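Local coordinates for microcompartments protein (Halothece sp. PCC 7418, PDB 5VGU) that probably serves as a hexameric tile of the beta-carboxysome shell, a minor relative of the main shell proteins able to share hexamers with CcmK3, at residues S2-G7 and I92-N97; L9-K12 and G16-A19; I46-V51 and N85-L90; T56-G61 and W76-R81. All blocks are in the same frame, centred on the assembly; numbering follows the deposited sequence.

Contact 1 of 4, residues S2-G7 and I92-N97; sequences SLDAVG and IAYNEN
The chain before and into strand 5-12 runs beside the loop that follows helix 84-89, with CA atoms of V6 and I92 7.4 Å apart and those of S2 and A93 equally far. This is where that loop comes back to the N-terminal turn of this bacterial microcompartment (BMC) protein, and side chains rather than backbone bonds join the two.

Y94 carries most of the contact. Its hydroxyl donates to D4, with OH 2.6 Å from OD2, and meets the anti lone pair of that oxygen, the one turned away from OD1. Carboxylate and ring planes stand 76° apart, the acid reaching the hydroxyl through OD2 alone. The CG of Y94 sits anti to its carbonyl carbon (chi1 -71°), and this swings the ring across to the N-terminal turn. S2 comes in at the ring edge, close to its plane: its OG is 3.5 Å from CE2 of Y94. R102 makes a cation-pi contact with the same ring.

Deeper in, V6 and I92 meet crosswise through their aliphatic branches, CG2 of V6 lying 4.2 Å from CB of I92. Both are buried, and a neighbouring subunit closes over them, its L18 packing on V6 and its F14 on I92.

The turn leading to D4 is itself fixed. S2 OG, besides lining the tyrosine edge, forms an ST turn, accepting the backbone N-H of D4 at 3.2 Å with an N-H...O angle of 164°.

Contact 2 of 4, residues L9-K12 and G16-A19; sequences LETK and GVLA
The flat group between T11 and V17 is a backbone one, the peptide joining G16 to V17 in the first turn of helix 14-27; no ring or side-chain amide takes part. The T11 side chain lies over one face of that peptide. CG2 of T11 stands 3.9 Å from C of G16, almost straight above it, and OG1 of T11 is 3.3 Å from V17 N. Coming from above the plane, OG1 is badly placed for the N-H, and the pair is no hydrogen bond. The hydroxyl bonds instead to G13 O, in the turn between strand and helix. OG1 also touches the valine side chain, 3.4 Å from CB of V17.

With chi1 at 64°, OG1 sits between the backbone N and carbonyl carbon of T11, which turns it to the start of the helix. G16, lacking a side chain, allows this close approach. With an alanine at T11, G13 O would probably be left without its hydroxyl mate and a gap would open over the G16-V17 peptide.

Beside the threonine a water bridges the segments, donating to K12 O at 3.0 Å and accepting from G16 N at 2.8 Å.

This is the first beta-alpha connection of the BMC fold. V17 leans on F43 and I45 of strand 42-49, T11 on V65 of helix 51-65, and L9 reaches A20 and M24 further along helix 14-27.

Contact 3 of 4, residues I46-V51 and N85-L90; sequences IIRGDV and NVECVL
R48 and E87 reach for each other from strand 42-49 and helix 84-89, and their flat ends meet at a slant, guanidinium and carboxylate planes 46° apart. The bridge is not a two-by-two pairing: one oxygen, OE1, takes both terminal nitrogens. NH1 of R48 lies 2.8 Å from OE1 of E87 with an N-H...O angle of 160°, whereas NH2 makes only a weak bond to the same atom, at 3.2 Å and 135°. OE1 sits at the guanidinium edge, nearly in its plane, and receives NH1 on its anti lone pair.

The two side chains get there differently. E87 is stretched out from the helix, its CG anti to the backbone N, while R48 folds back at chi2 and chi3. In this BMC domain the salt bridge ties the central sheet to the short helix that follows its last strand, across the N-terminal turn. R48 also donates to four carbonyls: NE to A5 O, NH1 to I92 O, and NH2 to both D4 O and S2 O. The buried guanidinium is thus gripped on all three nitrogens, and E87 probably offsets its charge. The other carboxylate oxygen, E87 OE2, accepts from S2 N.

Contact 4 of 4, residues T56-G61 and W76-R81; sequences TAMDAG and WVIIPR
M58 lays its side chain against W76 and I78, alternate residues on one side of strand 72-79. Its CG comes 3.7 Å from CE3 of W76, on the benzene half of the indole. The sulfur follows, with SD 4.8 Å from the centroid of the six-membered ring of W76 and 47° off the ring normal, an oblique Met-aromatic contact. Nearer the helix, CB of M58 touches CD1 of I78 at 3.9 Å, and beyond the sulfur the methyl CE lies 4.1 Å from V77 O.

The torsions explain this spread. CG is anti to the backbone N (chi1 -178°), sending the chain off the helix towards the strand, and bends at chi2 and chi3 bring SD down beside W76 and turn the methyl along the strand towards V77 O. A serine in place of M58 would probably open a gap between helix and sheet and leave W76 without its sulfur partner.

Behind these contacts stands the alpha/beta layering of the BMC fold: helix 51-65 lies on the sheet, the axes of the segments 56-61 and 76-79 passing 10.1 Å apart and running antiparallel at 175°. M24 of helix 14-27 and L9 of the neighbouring strand also pack on M58, while I62 touches W76. The indole further meets the ring of Y69 from a neighbouring subunit, placing this packing beside the hexamer interface.

What joins the two segments is apolar and sulfur-aromatic contact, so helix and strand are held by shape and dispersion, with no directional polar bond between them.

From the N terminus, the turn at 2-7 opens the longest loop, which contact 1 closes only at 92-97, so the other three contacts all fall within it. Contact 2 shuts first, a tight connection from strand 5-12 into helix 14-27. Contact 3 opens later, on strand 42-49, and encloses contact 4, which brings helix 51-65 against strand 72-79 before helix 84-89 is reached; none of the loops cross. Contacts 1 and 3, with centres about 5 Å apart, merge at one end of the sheet, while contact 2 lies across the chain's centre. Contact 4 touches all three and joins helix 51-65 to the sheet, as contact 2 does for helix 14-27.

Contact 1 of 4, residues S2-G7 and I92-N97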
loop_
_atom_site.group_PDB
_atom_site.type_symbol
_atom_site.label_atom_id
_atom_site.label_comp_id
_atom_site.label_asym_id
_atom_site.label_seq_id
_atom_site.Cartn_x
_atom_site.Cartn_y
_atom_site.Cartn_z
ATOM N N SER A 2 -20.290 9.287 -20.336
ATOM C CA SER A 2 -20.897 10.613 -20.205
ATOM C C SER A 2 -19.897 11.677 -20.622
ATOM O O SER A 2 -18.707 11.561 -20.321
ATOM C CB SER A 2 -21.343 10.876 -18.758
ATOM O OG SER A 2 -21.879 12.184 -18.606
ATOM N N LEU A 3 -20.366 12.730 -21.280
ATOM C CA LEU A 3 -19.489 13.844 -21.612
ATOM C C LEU A 3 -19.515 14.949 -20.559
ATOM O O LEU A 3 -18.879 15.995 -20.757
ATOM C CB LEU A 3 -19.831 14.410 -22.998
ATOM C CG LEU A 3 -19.543 13.453 -24.174
ATOM C CD1 LEU A 3 -19.985 14.063 -25.508
ATOM C CD2 LEU A 3 -18.080 12.991 -24.252
ATOM N N ASP A 4 -20.221 14.734 -19.440
ATOM C CA ASP A 4 -20.191 15.679 -18.330
ATOM C C ASP A 4 -18.758 15.952 -17.905
ATOM O O ASP A 4 -17.890 15.068 -17.953
ATOM C CB ASP A 4 -20.959 15.132 -17.112
ATOM C CG ASP A 4 -22.463 15.203 -17.269
ATOM O OD1 ASP A 4 -22.949 15.687 -18.308
ATOM O OD2 ASP A 4 -23.159 14.763 -16.341
ATOM N N ALA A 5 -18.528 17.167 -17.414
ATOM C CA ALA A 5 -17.227 17.531 -16.876
ATOM C C ALA A 5 -16.863 16.639 -15.701
ATOM O O ALA A 5 -17.726 16.039 -15.042
ATOM C CB ALA A 5 -17.203 18.976 -16.415
ATOM N N VAL A 6 -15.567 16.565 -15.436
ATOM C CA VAL A 6 -15.063 15.849 -14.273
ATOM C C VAL A 6 -14.234 16.814 -13.428
ATOM O O VAL A 6 -13.458 17.625 -13.948
ATOM C CB VAL A 6 -14.287 14.563 -14.679
ATOM C CG1 VAL A 6 -13.219 14.805 -15.631
ATOM C CG2 VAL A 6 -13.698 13.855 -13.440
ATOM N N GLY A 7 -14.452 16.747 -12.129
ATOM C CA GLY A 7 -13.606 17.431 -11.165
ATOM C C GLY A 7 -12.935 16.411 -10.264
ATOM O O GLY A 7 -13.568 15.444 -9.831
ATOM N N ILE A 92 -13.598 7.365 -12.976
ATOM C CA ILE A 92 -14.301 8.645 -13.014
ATOM C C ILE A 92 -15.711 8.548 -13.573
ATOM O O ILE A 92 -16.380 9.579 -13.690
ATOM C CB ILE A 92 -13.506 9.703 -13.803
ATOM C CG1 ILE A 92 -13.378 9.303 -15.290
ATOM C CG2 ILE A 92 -12.152 9.933 -13.156
ATOM C CD1 ILE A 92 -12.940 10.464 -16.193
ATOM N N ALA A 93 -16.178 7.359 -13.946
ATOM C CA ALA A 93 -17.487 7.211 -14.561
ATOM C C ALA A 93 -18.602 7.270 -13.519
ATOM O O ALA A 93 -18.405 6.962 -12.346
ATOM C CB ALA A 93 -17.553 5.890 -15.326
ATOM N N TYR A 94 -19.782 7.685 -13.964
ATOM C CA TYR A 94 -20.990 7.415 -13.215
ATOM C C TYR A 94 -21.139 5.905 -13.027
ATOM O O TYR A 94 -20.605 5.106 -13.805
ATOM C CB TYR A 94 -22.213 7.975 -13.943
ATOM C CG TYR A 94 -22.354 9.474 -13.958
ATOM C CD1 TYR A 94 -22.813 10.164 -12.842
ATOM C CD2 TYR A 94 -22.082 10.206 -15.121
ATOM C CE1 TYR A 94 -22.972 11.532 -12.858
ATOM C CE2 TYR A 94 -22.238 11.578 -15.145
ATOM C CZ TYR A 94 -22.694 12.236 -14.012
ATOM O OH TYR A 94 -22.860 13.603 -14.017
ATOM N N ASN A 95 -21.813 5.520 -11.945
ATOM C CA ASN A 95 -22.044 4.115 -11.637
ATOM C C ASN A 95 -23.435 3.946 -11.034
ATOM O O ASN A 95 -24.103 4.911 -10.658
ATOM C CB ASN A 95 -20.968 3.572 -10.692
ATOM C CG ASN A 95 -20.923 4.336 -9.388
ATOM O OD1 ASN A 95 -21.877 4.301 -8.626
ATOM N ND2 ASN A 95 -19.829 5.054 -9.144
ATOM N N GLU A 96 -23.879 2.689 -10.939
ATOM C CA GLU A 96 -25.255 2.452 -10.509
ATOM C C GLU A 96 -25.478 2.857 -9.049
ATOM O O GLU A 96 -26.602 3.228 -8.684
ATOM C CB GLU A 96 -25.609 0.983 -10.753
ATOM C CG GLU A 96 -24.857 -0.016 -9.863
ATOM C CD GLU A 96 -24.935 -1.458 -10.377
ATOM O OE1 GLU A 96 -25.786 -2.233 -9.894
ATOM O OE2 GLU A 96 -24.137 -1.816 -11.264
ATOM N N ASN A 97 -24.422 2.868 -8.235
ATOM C CA ASN A 97 -24.550 3.276 -6.832
ATOM C C ASN A 97 -24.950 4.746 -6.690
ATOM O O ASN A 97 -25.552 5.127 -5.680
ATOM C CB ASN A 97 -23.222 2.988 -6.130
ATOM C CG ASN A 97 -23.289 3.150 -4.630
ATOM O OD1 ASN A 97 -24.279 2.792 -3.999
ATOM N ND2 ASN A 97 -22.215 3.681 -4.046
#

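Contact 2 of 4, residues L9-K12 and G16-A19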
loop_
_atom_site.group_PDB
_atom_site.type_symbol
_atom_site.label_atom_id
_atom_site.label_comp_id
_atom_site.label_asym_id
_atom_site.label_seq_id
_atom_site.Cartn_x
_atom_site.Cartn_y
_atom_site.Cartn_z
ATOM N N LEU A 9 -10.210 16.231 -6.826
ATOM C CA LEU A 9 -9.556 16.938 -5.738
ATOM C C LEU A 9 -8.932 15.911 -4.806
ATOM O O LEU A 9 -9.558 14.898 -4.485
ATOM C CB LEU A 9 -10.578 17.829 -5.010
ATOM C CG LEU A 9 -10.120 18.633 -3.800
ATOM C CD1 LEU A 9 -10.953 19.889 -3.696
ATOM C CD2 LEU A 9 -10.243 17.812 -2.526
ATOM N N GLU A 10 -7.720 16.199 -4.337
ATOM C CA GLU A 10 -6.968 15.264 -3.519
ATOM C C GLU A 10 -6.431 15.984 -2.290
ATOM O O GLU A 10 -5.835 17.061 -2.413
ATOM C CB GLU A 10 -5.826 14.643 -4.359
ATOM C CG GLU A 10 -5.007 13.561 -3.708
ATOM C CD GLU A 10 -4.068 12.884 -4.706
ATOM O OE1 GLU A 10 -4.550 12.470 -5.782
ATOM O OE2 GLU A 10 -2.861 12.763 -4.395
ATOM N N THR A 11 -6.651 15.390 -1.108
ATOM C CA THR A 11 -6.218 15.968 0.159
ATOM C C THR A 11 -5.231 15.053 0.870
ATOM O O THR A 11 -5.181 13.843 0.643
ATOM C CB THR A 11 -7.399 16.220 1.112
ATOM O OG1 THR A 11 -8.023 14.975 1.468
ATOM C CG2 THR A 11 -8.449 17.129 0.482
ATOM N N LYS A 12 -4.465 15.649 1.774
ATOM C CA LYS A 12 -3.755 14.887 2.788
ATOM C C LYS A 12 -4.732 14.621 3.926
ATOM O O LYS A 12 -5.226 15.564 4.556
ATOM C CB LYS A 12 -2.531 15.660 3.276
ATOM C CG LYS A 12 -1.601 14.860 4.198
ATOM C CD LYS A 12 -0.843 13.786 3.432
ATOM C CE LYS A 12 0.383 13.331 4.202
ATOM N NZ LYS A 12 1.319 12.567 3.323
ATOM N N GLY A 16 -10.228 15.831 5.409
ATOM C CA GLY A 16 -10.280 16.898 4.420
ATOM C C GLY A 16 -11.110 16.532 3.205
ATOM O O GLY A 16 -11.817 17.373 2.651
ATOM N N VAL A 17 -11.013 15.278 2.750
ATOM C CA VAL A 17 -11.756 14.866 1.559
ATOM C C VAL A 17 -13.236 14.713 1.881
ATOM O O VAL A 17 -14.101 14.979 1.031
ATOM C CB VAL A 17 -11.110 13.575 0.981
ATOM C CG1 VAL A 17 -11.904 12.305 1.314
ATOM C CG2 VAL A 17 -10.884 13.720 -0.502
ATOM N N LEU A 18 -13.555 14.318 3.115
ATOM C CA LEU A 18 -14.946 14.275 3.556
ATOM C C LEU A 18 -15.552 15.678 3.552
ATOM O O LEU A 18 -16.648 15.899 3.017
ATOM C CB LEU A 18 -15.020 13.644 4.951
ATOM C CG LEU A 18 -16.341 13.680 5.721
ATOM C CD1 LEU A 18 -17.444 13.007 4.926
ATOM C CD2 LEU A 18 -16.223 13.000 7.096
ATOM N N ALA A 19 -14.822 16.647 4.105
ATOM C CA ALA A 19 -15.278 18.038 4.097
ATOM C C ALA A 19 -15.471 18.561 2.677
ATOM O O ALA A 19 -16.477 19.223 2.377
ATOM C CB ALA A 19 -14.286 18.912 4.858
HETATM O O HOH W 1 -7.579 15.597 6.355
#

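Contact 3 of 4, residues I46-V51 and N85-L90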
loop_
_atom_site.group_PDB
_atom_site.type_symbol
_atom_site.label_atom_id
_atom_site.label_comp_id
_atom_site.label_asym_id
_atom_site.label_seq_id
_atom_site.Cartn_x
_atom_site.Cartn_y
_atom_site.Cartn_z
ATOM N N ILE A 46 -13.840 12.359 -6.866
ATOM C CA ILE A 46 -14.183 12.628 -8.259
ATOM C C ILE A 46 -15.656 13.008 -8.321
ATOM O O ILE A 46 -16.525 12.257 -7.858
ATOM C CB ILE A 46 -13.905 11.422 -9.176
ATOM C CG1 ILE A 46 -12.418 11.025 -9.113
ATOM C CG2 ILE A 46 -14.292 11.743 -10.604
ATOM C CD1 ILE A 46 -12.138 9.967 -8.104
ATOM N N ILE A 47 -15.944 14.141 -8.944
ATOM C CA ILE A 47 -17.317 14.565 -9.158
ATOM C C ILE A 47 -17.545 14.688 -10.659
ATOM O O ILE A 47 -16.610 14.893 -11.430
ATOM C CB ILE A 47 -17.681 15.898 -8.460
ATOM C CG1 ILE A 47 -16.720 17.013 -8.883
ATOM C CG2 ILE A 47 -17.678 15.741 -6.962
ATOM C CD1 ILE A 47 -17.153 18.405 -8.449
ATOM N N ARG A 48 -18.811 14.562 -11.057
ATOM C CA ARG A 48 -19.242 14.774 -12.430
ATOM C C ARG A 48 -20.433 15.715 -12.453
ATOM O O ARG A 48 -21.261 15.726 -11.533
ATOM C CB ARG A 48 -19.647 13.474 -13.111
ATOM C CG ARG A 48 -18.539 12.403 -13.144
ATOM C CD ARG A 48 -17.335 12.809 -14.022
ATOM N NE ARG A 48 -17.708 12.973 -15.417
ATOM C CZ ARG A 48 -17.799 12.005 -16.320
ATOM N NH1 ARG A 48 -17.535 10.743 -16.014
ATOM N NH2 ARG A 48 -18.184 12.306 -17.554
ATOM N N GLY A 49 -20.526 16.460 -13.544
ATOM C CA GLY A 49 -21.655 17.334 -13.780
ATOM C C GLY A 49 -21.356 18.286 -14.919
ATOM O O GLY A 49 -20.310 18.208 -15.584
ATOM N N ASP A 50 -22.309 19.187 -15.156
ATOM C CA ASP A 50 -22.071 20.259 -16.121
ATOM C C ASP A 50 -20.850 21.074 -15.712
ATOM O O ASP A 50 -20.585 21.270 -14.525
ATOM C CB ASP A 50 -23.299 21.171 -16.250
ATOM C CG ASP A 50 -24.474 20.489 -16.938
ATOM O OD1 ASP A 50 -24.268 19.473 -17.643
ATOM O OD2 ASP A 50 -25.617 20.980 -16.777
ATOM N N VAL A 51 -20.082 21.537 -16.710
ATOM C CA VAL A 51 -18.827 22.232 -16.421
ATOM C C VAL A 51 -19.020 23.407 -15.466
ATOM O O VAL A 51 -18.226 23.593 -14.534
ATOM C CB VAL A 51 -18.122 22.653 -17.729
ATOM C CG1 VAL A 51 -18.695 23.891 -18.334
ATOM C CG2 VAL A 51 -16.677 22.967 -17.411
ATOM N N ASN A 85 -12.416 7.124 -23.552
ATOM C CA ASN A 85 -11.345 6.196 -23.169
ATOM C C ASN A 85 -10.815 6.503 -21.772
ATOM O O ASN A 85 -10.488 5.582 -21.010
ATOM C CB ASN A 85 -10.243 6.276 -24.228
ATOM C CG ASN A 85 -9.181 5.217 -24.110
ATOM O OD1 ASN A 85 -9.115 4.388 -23.166
ATOM N ND2 ASN A 85 -8.301 5.251 -25.075
ATOM N N VAL A 86 -10.746 7.788 -21.409
ATOM C CA VAL A 86 -10.305 8.180 -20.078
ATOM C C VAL A 86 -11.344 7.773 -19.044
ATOM O O VAL A 86 -11.012 7.266 -17.969
ATOM C CB VAL A 86 -10.037 9.695 -20.039
ATOM C CG1 VAL A 86 -9.647 10.158 -18.642
ATOM C CG2 VAL A 86 -8.959 10.075 -21.023
ATOM N N GLU A 87 -12.616 8.028 -19.351
ATOM C CA GLU A 87 -13.711 7.651 -18.464
ATOM C C GLU A 87 -13.756 6.143 -18.256
ATOM O O GLU A 87 -14.103 5.666 -17.166
ATOM C CB GLU A 87 -15.029 8.159 -19.048
ATOM C CG GLU A 87 -16.237 7.808 -18.200
ATOM C CD GLU A 87 -17.515 8.285 -18.823
ATOM O OE1 GLU A 87 -18.193 9.127 -18.204
ATOM O OE2 GLU A 87 -17.819 7.831 -19.949
ATOM N N CYS A 88 -13.426 5.383 -19.298
ATOM C CA CYS A 88 -13.396 3.927 -19.205
ATOM C C CYS A 88 -12.260 3.446 -18.309
ATOM O O CYS A 88 -12.471 2.628 -17.410
ATOM C CB CYS A 88 -13.257 3.343 -20.613
ATOM S SG CYS A 88 -12.892 1.592 -20.665
ATOM N N VAL A 89 -11.049 3.950 -18.513
ATOM C CA VAL A 89 -9.901 3.367 -17.828
ATOM C C VAL A 89 -9.737 3.936 -16.429
ATOM O O VAL A 89 -9.406 3.203 -15.489
ATOM C CB VAL A 89 -8.623 3.561 -18.663
ATOM C CG1 VAL A 89 -7.341 3.244 -17.840
ATOM C CG2 VAL A 89 -8.687 2.693 -19.905
ATOM N N LEU A 90 -9.901 5.225 -16.275
ATOM C CA LEU A 90 -9.722 5.841 -14.973
ATOM C C LEU A 90 -11.021 5.776 -14.186
ATOM O O LEU A 90 -12.101 5.621 -14.764
ATOM C CB LEU A 90 -9.250 7.290 -15.139
ATOM C CG LEU A 90 -7.914 7.471 -15.865
ATOM C CD1 LEU A 90 -7.514 8.947 -15.860
ATOM C CD2 LEU A 90 -6.779 6.613 -15.268
#

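Contact 4 of 4, residues T56-G61 and W76-R81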
loop_
_atom_site.group_PDB
_atom_site.type_symbol
_atom_site.label_atom_id
_atom_site.label_comp_id
_atom_site.label_asym_id
_atom_site.label_seq_id
_atom_site.Cartn_x
_atom_site.Cartn_y
_atom_site.Cartn_z
ATOM N N THR A 56 -18.301 25.553 -9.792
ATOM C CA THR A 56 -18.852 26.052 -8.537
ATOM C C THR A 56 -18.600 25.073 -7.398
ATOM O O THR A 56 -18.230 25.478 -6.286
ATOM C CB THR A 56 -20.348 26.303 -8.701
ATOM O OG1 THR A 56 -20.537 27.291 -9.714
ATOM C CG2 THR A 56 -20.973 26.767 -7.406
ATOM N N ALA A 57 -18.851 23.783 -7.644
ATOM C CA ALA A 57 -18.596 22.773 -6.616
ATOM C C ALA A 57 -17.123 22.731 -6.224
ATOM O O ALA A 57 -16.788 22.614 -5.035
ATOM C CB ALA A 57 -19.060 21.401 -7.098
ATOM N N MET A 58 -16.224 22.802 -7.210
ATOM C CA MET A 58 -14.801 22.710 -6.903
ATOM C C MET A 58 -14.354 23.862 -6.001
ATOM O O MET A 58 -13.574 23.661 -5.067
ATOM C CB MET A 58 -13.988 22.694 -8.205
ATOM C CG MET A 58 -12.488 22.559 -8.022
ATOM S SD MET A 58 -12.003 20.981 -7.270
ATOM C CE MET A 58 -12.874 19.806 -8.321
ATOM N N ASP A 59 -14.814 25.080 -6.281
ATOM C CA ASP A 59 -14.454 26.209 -5.424
ATOM C C ASP A 59 -14.910 25.970 -3.992
ATOM O O ASP A 59 -14.166 26.227 -3.045
ATOM C CB ASP A 59 -15.045 27.523 -5.958
ATOM C CG ASP A 59 -14.349 28.016 -7.201
ATOM O OD1 ASP A 59 -13.197 27.595 -7.463
ATOM O OD2 ASP A 59 -14.942 28.863 -7.902
ATOM N N ALA A 60 -16.136 25.485 -3.817
ATOM C CA ALA A 60 -16.633 25.205 -2.476
ATOM C C ALA A 60 -15.817 24.099 -1.808
ATOM O O ALA A 60 -15.532 24.165 -0.604
ATOM C CB ALA A 60 -18.109 24.824 -2.541
ATOM N N GLY A 61 -15.452 23.066 -2.574
ATOM C CA GLY A 61 -14.649 21.987 -2.020
ATOM C C GLY A 61 -13.269 22.445 -1.584
ATOM O O GLY A 61 -12.774 22.052 -0.524
ATOM N N TRP A 76 -5.702 19.435 -7.571
ATOM C CA TRP A 76 -7.055 19.353 -8.112
ATOM C C TRP A 76 -7.026 19.727 -9.589
ATOM O O TRP A 76 -6.083 20.356 -10.079
ATOM C CB TRP A 76 -8.041 20.255 -7.343
ATOM C CG TRP A 76 -7.768 21.731 -7.489
ATOM C CD1 TRP A 76 -6.974 22.503 -6.683
ATOM C CD2 TRP A 76 -8.308 22.614 -8.482
ATOM N NE1 TRP A 76 -6.988 23.816 -7.120
ATOM C CE2 TRP A 76 -7.797 23.902 -8.221
ATOM C CE3 TRP A 76 -9.175 22.442 -9.563
ATOM C CZ2 TRP A 76 -8.111 24.999 -9.012
ATOM C CZ3 TRP A 76 -9.489 23.541 -10.345
ATOM C CH2 TRP A 76 -8.959 24.799 -10.061
ATOM N N VAL A 77 -8.076 19.320 -10.296
ATOM C CA VAL A 77 -8.209 19.648 -11.708
ATOM C C VAL A 77 -9.678 19.580 -12.092
ATOM O O VAL A 77 -10.469 18.858 -11.480
ATOM C CB VAL A 77 -7.342 18.716 -12.599
ATOM C CG1 VAL A 77 -7.987 17.355 -12.794
ATOM C CG2 VAL A 77 -7.102 19.386 -13.950
ATOM N N ILE A 78 -10.035 20.323 -13.135
ATOM C CA ILE A 78 -11.302 20.157 -13.833
ATOM C C ILE A 78 -10.987 19.818 -15.284
ATOM O O ILE A 78 -10.186 20.501 -15.934
ATOM C CB ILE A 78 -12.179 21.424 -13.745
ATOM C CG1 ILE A 78 -12.545 21.695 -12.289
ATOM C CG2 ILE A 78 -13.405 21.260 -14.662
ATOM C CD1 ILE A 78 -13.244 23.029 -12.039
ATOM N N ILE A 79 -11.596 18.745 -15.776
ATOM C CA ILE A 79 -11.524 18.321 -17.168
ATOM C C ILE A 79 -12.910 18.541 -17.759
ATOM O O ILE A 79 -13.828 17.743 -17.511
ATOM C CB ILE A 79 -11.094 16.853 -17.305
ATOM C CG1 ILE A 79 -9.792 16.584 -16.548
ATOM C CG2 ILE A 79 -11.016 16.434 -18.771
ATOM C CD1 ILE A 79 -8.639 17.412 -16.987
ATOM N N PRO A 80 -13.097 19.572 -18.585
ATOM C CA PRO A 80 -14.463 19.965 -18.935
ATOM C C PRO A 80 -15.250 18.936 -19.697
ATOM O O PRO A 80 -16.490 18.973 -19.605
ATOM C CB PRO A 80 -14.252 21.247 -19.745
ATOM C CG PRO A 80 -13.007 21.820 -19.191
ATOM C CD PRO A 80 -12.129 20.646 -18.864
ATOM N N ARG A 81 -14.605 18.068 -20.492
ATOM C CA ARG A 81 -15.352 17.170 -21.360
ATOM C C ARG A 81 -14.512 15.931 -21.679
ATOM O O ARG A 81 -13.936 15.833 -22.778
ATOM C CB ARG A 81 -15.728 17.941 -22.629
ATOM C CG ARG A 81 -16.791 17.335 -23.469
ATOM C CD ARG A 81 -17.199 18.387 -24.505
ATOM N NE ARG A 81 -18.388 17.973 -25.234
ATOM C CZ ARG A 81 -19.633 18.152 -24.800
ATOM N NH1 ARG A 81 -19.870 18.731 -23.624
ATOM N NH2 ARG A 81 -20.645 17.750 -25.553
#